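Local coordinates for protein serine proteinase inhibitor 1 (Myxoma virus, PDB 6BJ5) that inhibits serine proteases as a poxviral member of the serpin family and is important for the virulence of the virus, at residues A[92-95]-A[99-102]; A[201-206]-A[210-215]; A[161-166]-A[301-306]. All coordinates share one frame; numbering follows the deposited sequence.

How the contacts relate
Contact 1 comes first along the chain and joins helix 88-98 to the loop that follows it, on the far side of the chain's centre from contact 3; their centres lie about 43 Å apart. Contacts 2 and 3 are neighbours, about 15 Å between centres. Contact 2 is the hairpin of strands 198-204 and 210-217, and in sequence it falls between the two segments of contact 3. The two meet where Y205 OH approaches T306 OG1 at 3.0 Å. The large sheet runs between these regions: strand 103-105, after contact 1, is one edge, and strand 305-314, joined to 293-302 by the turn in contact 3, sits between 142-153 and 293-302, consistent with an inserted reactive loop.

Contact 1: residues A[92-95]-A[99-102]; sequences AEFS and NTSV
F94 projects from helix 88-98 and lays its ring against T100 and V102, the residues that carry the chain back past the helix. With CG anti to the backbone N (chi1 -176°), CB directs the ring at the returning loop. CG lies 4.0 Å from V102 CG2, a methyl seated over one face but shifted toward the rim, which makes a CH-pi contact. Next out, CD2 meets T100 O at 3.3 Å; that carbonyl oxygen arrives at the ring edge, near its plane. CE2 then touches the T100 methyl, CG2, at 3.4 Å, and CZ at the tip still grazes the same methyl. T100 O also receives the S95 CA-H at a CA-O distance of 3.1 Å, so one carbonyl touches both the ring and the helix backbone. The reversal happens at N99, whose positive phi takes the chain out of the helix. T100 turns its hydroxyl to E77, a hydrogen bond that ties the loop to strand 73-81. F94 is further enclosed by F98 on its own helix, V46 of helix 37-49 and L78 of strand 73-81, while V102 packs on L78 and V80 just before strand 103-105 begins.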
loop_
_atom_site.group_PDB
_atom_site.type_symbol
_atom_site.label_atom_id
_atom_site.label_comp_id
_atom_site.label_asym_id
_atom_site.label_seq_id
_atom_site.Cartn_x
_atom_site.Cartn_y
_atom_site.Cartn_z
ATOM N N ALA A 92 -24.552 -8.480 11.699
ATOM C CA ALA A 92 -25.248 -9.007 10.529
ATOM C C ALA A 92 -24.788 -8.289 9.267
ATOM O O ALA A 92 -24.363 -8.927 8.294
ATOM C CB ALA A 92 -26.761 -8.864 10.706
ATOM N N GLU A 93 -24.846 -6.950 9.290
ATOM C CA GLU A 93 -24.368 -6.150 8.171
ATOM C C GLU A 93 -22.911 -6.463 7.875
ATOM O O GLU A 93 -22.534 -6.689 6.720
ATOM C CB GLU A 93 -24.541 -4.666 8.501
ATOM C CG GLU A 93 -23.835 -3.700 7.561
ATOM C CD GLU A 93 -24.668 -3.316 6.351
ATOM O OE1 GLU A 93 -25.867 -3.670 6.324
ATOM O OE2 GLU A 93 -24.119 -2.664 5.428
ATOM N N PHE A 94 -22.086 -6.554 8.916
ATOM C CA PHE A 94 -20.683 -6.875 8.702
ATOM C C PHE A 94 -20.520 -8.235 8.048
ATOM O O PHE A 94 -19.755 -8.390 7.089
ATOM C CB PHE A 94 -19.916 -6.833 10.025
ATOM C CG PHE A 94 -18.442 -7.055 9.854
ATOM C CD1 PHE A 94 -17.567 -5.993 9.786
ATOM C CD2 PHE A 94 -17.936 -8.338 9.714
ATOM C CE1 PHE A 94 -16.211 -6.214 9.601
ATOM C CE2 PHE A 94 -16.594 -8.554 9.530
ATOM C CZ PHE A 94 -15.723 -7.494 9.481
ATOM N N SER A 95 -21.230 -9.240 8.556
ATOM C CA SER A 95 -21.015 -10.591 8.057
ATOM C C SER A 95 -21.492 -10.741 6.624
ATOM O O SER A 95 -20.862 -11.459 5.839
ATOM C CB SER A 95 -21.715 -11.603 8.963
ATOM O OG SER A 95 -21.695 -12.883 8.360
ATOM N N ASN A 99 -18.297 -11.389 4.071
ATOM C CA ASN A 99 -18.225 -12.845 4.103
ATOM C C ASN A 99 -17.361 -13.318 5.265
ATOM O O ASN A 99 -16.529 -14.212 5.123
ATOM C CB ASN A 99 -17.698 -13.397 2.780
ATOM C CG ASN A 99 -18.134 -14.826 2.532
ATOM O OD1 ASN A 99 -19.263 -15.208 2.857
ATOM N ND2 ASN A 99 -17.239 -15.631 1.957
ATOM N N THR A 100 -17.519 -12.670 6.413
ATOM C CA THR A 100 -16.730 -13.019 7.585
ATOM C C THR A 100 -17.418 -12.433 8.810
ATOM O O THR A 100 -18.130 -11.430 8.716
ATOM C CB THR A 100 -15.281 -12.512 7.471
ATOM O OG1 THR A 100 -14.480 -13.116 8.488
ATOM C CG2 THR A 100 -15.212 -11.005 7.651
ATOM N N SER A 101 -17.217 -13.079 9.955
ATOM C CA SER A 101 -17.885 -12.696 11.187
ATOM C C SER A 101 -16.918 -12.003 12.125
ATOM O O SER A 101 -15.726 -12.332 12.162
ATOM C CB SER A 101 -18.516 -13.895 11.896
ATOM O OG SER A 101 -19.699 -14.298 11.225
ATOM N N VAL A 102 -17.444 -11.019 12.855
ATOM C CA VAL A 102 -16.658 -10.364 13.882
ATOM C C VAL A 102 -16.135 -11.415 14.844
ATOM O O VAL A 102 -16.868 -12.314 15.274
ATOM C CB VAL A 102 -17.517 -9.318 14.605
ATOM C CG1 VAL A 102 -16.709 -8.660 15.724
ATOM C CG2 VAL A 102 -18.020 -8.293 13.616
#

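Contact 2: residues A[201-206]-A[210-215]; sequences TELPYK and TAMLLV
T201 and L214 open an antiparallel ladder that continues through L203 and M212, the two hydrogen-bonded pairs of this hairpin. At L203 and M212 the bonds are straight: L203 N to M212 O is 2.7 Å, and the return bond from M212 N is close to linear at 176°. Just past the end of its own strand, Y205 N donates a hydrogen bond to T210 O, 3.2 Å. One water bridges T201 OG1 and L214 O.

On the face of E202, P204, A211 and L213, E202 stretches out with CG anti to its backbone N (chi1 -173°), and this drops the chain into the hollow between two bumps of the facing strand: CG sits 3.8 Å from A211 CB, and L213 CD2 leans in from the other flank, 3.6 Å from OE1. P204 lies across from A211, its CA 3.8 Å from A211 CB.

The face of T201, L203, M212 and L214 is mostly apolar. L203 and M212 meet CB to CB at 4.2 Å, while L203 CD1 just reaches L214 CB. M212 bends at its last torsion and puts CE 3.6 Å from Y205 OH. The tyrosine ring crosses T210 with T210 O at its edge, stacks on W154, and has T306 as its hydroxyl's polar partner.

Strands 188-191, 198-204 and 210-217 are consistent with the first three strands of serpin sheet B; the other chain of the assembly adds a strand alongside 210-215, as the C-terminal strands do in serpins. A carboxylate buried among methyls needs company, and E202 finds it in K23 of that chain, a salt bridge, and Y21 of that chain, a hydrogen bond. Greasy packing, a backbone ladder and one charge probably balanced by that lysine join the two polypeptides in one sheet.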
loop_
_atom_site.group_PDB
_atom_site.type_symbol
_atom_site.label_atom_id
_atom_site.label_comp_id
_atom_site.label_asym_id
_atom_site.label_seq_id
_atom_site.Cartn_x
_atom_site.Cartn_y
_atom_site.Cartn_z
ATOM N N THR A 201 6.677 4.113 -17.478
ATOM C CA THR A 201 6.816 2.908 -18.276
ATOM C C THR A 201 6.020 1.793 -17.616
ATOM O O THR A 201 6.120 1.595 -16.405
ATOM C CB THR A 201 8.303 2.523 -18.392
ATOM O OG1 THR A 201 9.042 3.619 -18.960
ATOM C CG2 THR A 201 8.485 1.263 -19.233
ATOM N N GLU A 202 5.276 1.030 -18.414
ATOM C CA GLU A 202 4.386 0.008 -17.879
ATOM C C GLU A 202 5.006 -1.365 -18.061
ATOM O O GLU A 202 5.141 -1.860 -19.181
ATOM C CB GLU A 202 3.003 0.074 -18.536
ATOM C CG GLU A 202 2.053 -0.873 -17.843
ATOM C CD GLU A 202 0.614 -0.698 -18.217
ATOM O OE1 GLU A 202 0.097 0.436 -18.098
ATOM O OE2 GLU A 202 -0.022 -1.712 -18.545
ATOM N N LEU A 203 5.327 -1.996 -16.952
ATOM C CA LEU A 203 5.828 -3.357 -16.929
ATOM C C LEU A 203 4.678 -4.282 -16.584
ATOM O O LEU A 203 4.250 -4.317 -15.424
ATOM C CB LEU A 203 6.946 -3.488 -15.898
ATOM C CG LEU A 203 8.091 -2.491 -16.016
ATOM C CD1 LEU A 203 8.866 -2.484 -14.718
ATOM C CD2 LEU A 203 9.001 -2.915 -17.143
ATOM N N PRO A 204 4.099 -4.995 -17.538
ATOM C CA PRO A 204 2.980 -5.879 -17.204
ATOM C C PRO A 204 3.413 -7.174 -16.535
ATOM O O PRO A 204 4.437 -7.769 -16.873
ATOM C CB PRO A 204 2.347 -6.164 -18.571
ATOM C CG PRO A 204 3.459 -5.994 -19.544
ATOM C CD PRO A 204 4.298 -4.873 -18.997
ATOM N N TYR A 205 2.568 -7.644 -15.618
ATOM C CA TYR A 205 2.776 -8.936 -14.981
ATOM C C TYR A 205 2.128 -10.006 -15.838
ATOM O O TYR A 205 1.398 -9.706 -16.780
ATOM C CB TYR A 205 2.194 -8.970 -13.567
ATOM C CG TYR A 205 2.934 -8.086 -12.606
ATOM C CD1 TYR A 205 4.181 -8.444 -12.124
ATOM C CD2 TYR A 205 2.399 -6.861 -12.225
ATOM C CE1 TYR A 205 4.863 -7.611 -11.277
ATOM C CE2 TYR A 205 3.062 -6.029 -11.382
ATOM C CZ TYR A 205 4.298 -6.402 -10.915
ATOM O OH TYR A 205 4.972 -5.559 -10.071
ATOM N N LYS A 206 2.396 -11.274 -15.500
ATOM C CA LYS A 206 1.996 -12.365 -16.385
ATOM C C LYS A 206 0.475 -12.501 -16.442
ATOM O O LYS A 206 -0.069 -12.956 -17.450
ATOM C CB LYS A 206 2.673 -13.671 -15.944
ATOM C CG LYS A 206 2.079 -14.963 -16.496
ATOM C CD LYS A 206 2.788 -16.187 -15.907
ATOM C CE LYS A 206 2.038 -17.496 -16.172
ATOM N NZ LYS A 206 2.348 -18.510 -15.115
ATOM N N THR A 210 -2.682 -6.860 -13.653
ATOM C CA THR A 210 -1.855 -6.041 -12.795
ATOM C C THR A 210 -0.585 -5.672 -13.554
ATOM O O THR A 210 -0.113 -6.416 -14.421
ATOM C CB THR A 210 -1.561 -6.793 -11.487
ATOM O OG1 THR A 210 -1.044 -8.101 -11.771
ATOM C CG2 THR A 210 -2.830 -6.987 -10.709
ATOM N N ALA A 211 -0.035 -4.507 -13.227
ATOM C CA ALA A 211 1.164 -4.049 -13.915
ATOM C C ALA A 211 1.899 -3.045 -13.042
ATOM O O ALA A 211 1.308 -2.413 -12.162
ATOM C CB ALA A 211 0.811 -3.426 -15.268
ATOM N N MET A 212 3.180 -2.853 -13.341
ATOM C CA MET A 212 3.983 -1.869 -12.633
ATOM C C MET A 212 4.225 -0.668 -13.526
ATOM O O MET A 212 4.690 -0.805 -14.659
ATOM C CB MET A 212 5.308 -2.448 -12.136
ATOM C CG MET A 212 6.165 -1.395 -11.440
ATOM S SD MET A 212 7.677 -1.988 -10.650
ATOM C CE MET A 212 6.994 -2.733 -9.167
ATOM N N LEU A 213 3.859 0.494 -13.027
ATOM C CA LEU A 213 4.237 1.752 -13.629
ATOM C C LEU A 213 5.533 2.163 -12.969
ATOM O O LEU A 213 5.606 2.246 -11.737
ATOM C CB LEU A 213 3.150 2.808 -13.418
ATOM C CG LEU A 213 1.778 2.451 -14.009
ATOM C CD1 LEU A 213 0.787 3.531 -13.687
ATOM C CD2 LEU A 213 1.862 2.224 -15.523
ATOM N N LEU A 214 6.558 2.381 -13.779
ATOM C CA LEU A 214 7.850 2.835 -13.305
ATOM C C LEU A 214 8.001 4.286 -13.759
ATOM O O LEU A 214 7.857 4.592 -14.950
ATOM C CB LEU A 214 8.949 1.922 -13.837
ATOM C CG LEU A 214 10.423 2.314 -13.664
ATOM C CD1 LEU A 214 10.857 2.203 -12.207
ATOM C CD2 LEU A 214 11.306 1.461 -14.537
ATOM N N VAL A 215 8.228 5.167 -12.798
ATOM C CA VAL A 215 8.290 6.611 -12.958
ATOM C C VAL A 215 9.716 7.042 -12.643
ATOM O O VAL A 215 10.152 6.921 -11.490
ATOM C CB VAL A 215 7.287 7.303 -12.016
ATOM C CG1 VAL A 215 7.296 8.837 -12.184
ATOM C CG2 VAL A 215 5.875 6.738 -12.227
HETATM O O HOH W 1 9.879 5.158 -17.062
#

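Contact 3: residues A[161-166]-A[301-306]; sequences SFTTDQ and ADERGT
A single side-chain hydrogen bond spans these segments, from T163 OG1 to E303 OE2, 2.7 Å long. The two side chains come at each other from opposite directions. T163 OG1 is the donor, and OE2 accepts on its anti lone pair, the one facing away from OE1.

The second segment starts at A301, still in strand 293-302 and bonded through its backbone to F251. D302 follows and closes a two-residue turn: its N bonds to G305 O at 3.1 Å, with a weak return from G305 N to D302 O. Its carboxylate folds back over the turn, where OD1 takes weak bonds from R304 N and G305 N, in the manner of an Asx turn. E303 and R304 form the corner, with helix-like backbone angles. From that corner E303 extends to T163; its chain bends at chi2 (83°), which swings the carboxylate across to the threonine hydroxyl. OE1 has a long, weak ion pair with K250. R304 adds a backbone bond to W154. G305 has a positive phi of 150°, a conformation in which a CB would jam against the preceding carbonyl O, and T306 then begins strand 305-314. This Glu-Arg-Gly-Thr run is consistent with the serpin hinge, here with the reactive loop already inserted as strand 305-314.

T163 sits just ahead of strand 164-170 and packs on R178 and M180 of strand 173-185. E303 also leans on M180, and on F158 and P160, in the loop that leads to strand 164-170, so the turn after strand 293-302 is tied to strands 164-170 and 173-185.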
loop_
_atom_site.group_PDB
_atom_site.type_symbol
_atom_site.label_atom_id
_atom_site.label_comp_id
_atom_site.label_asym_id
_atom_site.label_seq_id
_atom_site.Cartn_x
_atom_site.Cartn_y
_atom_site.Cartn_z
ATOM N N SER A 161 21.341 -13.610 -15.443
ATOM C CA SER A 161 22.750 -13.650 -15.829
ATOM C C SER A 161 23.240 -12.337 -16.432
ATOM O O SER A 161 24.451 -12.121 -16.478
ATOM C CB SER A 161 23.003 -14.794 -16.812
ATOM O OG SER A 161 22.260 -14.570 -18.006
ATOM N N PHE A 162 22.342 -11.446 -16.855
ATOM C CA PHE A 162 22.735 -10.137 -17.356
ATOM C C PHE A 162 22.544 -9.036 -16.318
ATOM O O PHE A 162 22.816 -7.861 -16.601
ATOM C CB PHE A 162 21.955 -9.805 -18.642
ATOM C CG PHE A 162 22.424 -10.583 -19.852
ATOM C CD1 PHE A 162 23.496 -10.153 -20.592
ATOM C CD2 PHE A 162 21.797 -11.758 -20.225
ATOM C CE1 PHE A 162 23.939 -10.880 -21.681
ATOM C CE2 PHE A 162 22.239 -12.486 -21.320
ATOM C CZ PHE A 162 23.299 -12.046 -22.041
ATOM N N THR A 163 22.114 -9.395 -15.115
ATOM C CA THR A 163 22.046 -8.442 -14.020
ATOM C C THR A 163 23.461 -8.142 -13.519
ATOM O O THR A 163 24.261 -9.056 -13.303
ATOM C CB THR A 163 21.180 -9.024 -12.900
ATOM O OG1 THR A 163 19.871 -9.339 -13.408
ATOM C CG2 THR A 163 21.065 -8.046 -11.759
ATOM N N THR A 164 23.789 -6.864 -13.354
ATOM C CA THR A 164 25.143 -6.494 -12.981
ATOM C C THR A 164 25.120 -5.445 -11.881
ATOM O O THR A 164 24.150 -4.705 -11.720
ATOM C CB THR A 164 25.918 -5.918 -14.162
ATOM O OG1 THR A 164 25.443 -4.585 -14.421
ATOM C CG2 THR A 164 25.719 -6.792 -15.409
ATOM N N ASP A 165 26.215 -5.376 -11.134
ATOM C CA ASP A 165 26.397 -4.293 -10.177
ATOM C C ASP A 165 26.561 -2.987 -10.937
ATOM O O ASP A 165 27.398 -2.893 -11.834
ATOM C CB ASP A 165 27.630 -4.540 -9.300
ATOM C CG ASP A 165 27.476 -5.753 -8.397
ATOM O OD1 ASP A 165 26.331 -6.216 -8.196
ATOM O OD2 ASP A 165 28.504 -6.241 -7.880
ATOM N N GLN A 166 25.773 -1.976 -10.586
ATOM C CA GLN A 166 25.838 -0.688 -11.254
ATOM C C GLN A 166 25.644 0.418 -10.197
ATOM O O GLN A 166 25.163 0.143 -9.110
ATOM C CB GLN A 166 24.781 -0.544 -12.360
ATOM C CG GLN A 166 24.918 -1.536 -13.515
ATOM C CD GLN A 166 26.063 -1.214 -14.461
ATOM O OE1 GLN A 166 26.407 -0.054 -14.667
ATOM N NE2 GLN A 166 26.678 -2.249 -15.015
ATOM N N ALA A 301 10.966 -6.825 -5.776
ATOM C CA ALA A 301 11.015 -6.903 -7.226
ATOM C C ALA A 301 12.369 -7.444 -7.649
ATOM O O ALA A 301 13.397 -6.984 -7.143
ATOM C CB ALA A 301 10.779 -5.526 -7.844
ATOM N N ASP A 302 12.365 -8.428 -8.552
ATOM C CA ASP A 302 13.582 -9.050 -9.085
ATOM C C ASP A 302 13.315 -9.502 -10.522
ATOM O O ASP A 302 12.292 -9.156 -11.116
ATOM C CB ASP A 302 14.047 -10.195 -8.182
ATOM C CG ASP A 302 13.015 -11.288 -8.052
ATOM O OD1 ASP A 302 12.054 -11.337 -8.856
ATOM O OD2 ASP A 302 13.180 -12.119 -7.143
ATOM N N GLU A 303 14.238 -10.297 -11.079
ATOM C CA GLU A 303 14.145 -10.680 -12.491
ATOM C C GLU A 303 12.857 -11.435 -12.784
ATOM O O GLU A 303 12.283 -11.290 -13.868
ATOM C CB GLU A 303 15.350 -11.535 -12.918
ATOM C CG GLU A 303 16.693 -10.831 -12.882
ATOM C CD GLU A 303 17.322 -10.820 -11.496
ATOM O OE1 GLU A 303 16.663 -11.291 -10.543
ATOM O OE2 GLU A 303 18.474 -10.346 -11.357
ATOM N N ARG A 304 12.380 -12.242 -11.830
ATOM C CA ARG A 304 11.267 -13.160 -12.089
ATOM C C ARG A 304 9.883 -12.502 -11.960
ATOM O O ARG A 304 8.912 -13.000 -12.542
ATOM C CB ARG A 304 11.416 -14.363 -11.150
ATOM C CG ARG A 304 10.226 -15.287 -11.005
ATOM C CD ARG A 304 10.173 -16.427 -12.013
ATOM N NE ARG A 304 9.045 -17.305 -11.694
ATOM C CZ ARG A 304 8.242 -17.868 -12.594
ATOM N NH1 ARG A 304 8.429 -17.651 -13.893
ATOM N NH2 ARG A 304 7.235 -18.634 -12.190
ATOM N N GLY A 305 9.773 -11.385 -11.261
ATOM C CA GLY A 305 8.484 -10.760 -10.997
ATOM C C GLY A 305 8.518 -10.005 -9.675
ATOM O O GLY A 305 9.574 -9.558 -9.237
ATOM N N THR A 306 7.353 -9.901 -9.030
ATOM C CA THR A 306 7.195 -9.076 -7.835
ATOM C C THR A 306 6.389 -9.799 -6.763
ATOM O O THR A 306 5.368 -10.435 -7.063
ATOM C CB THR A 306 6.499 -7.756 -8.186
ATOM O OG1 THR A 306 7.354 -6.976 -9.041
ATOM C CG2 THR A 306 6.147 -6.955 -6.901
#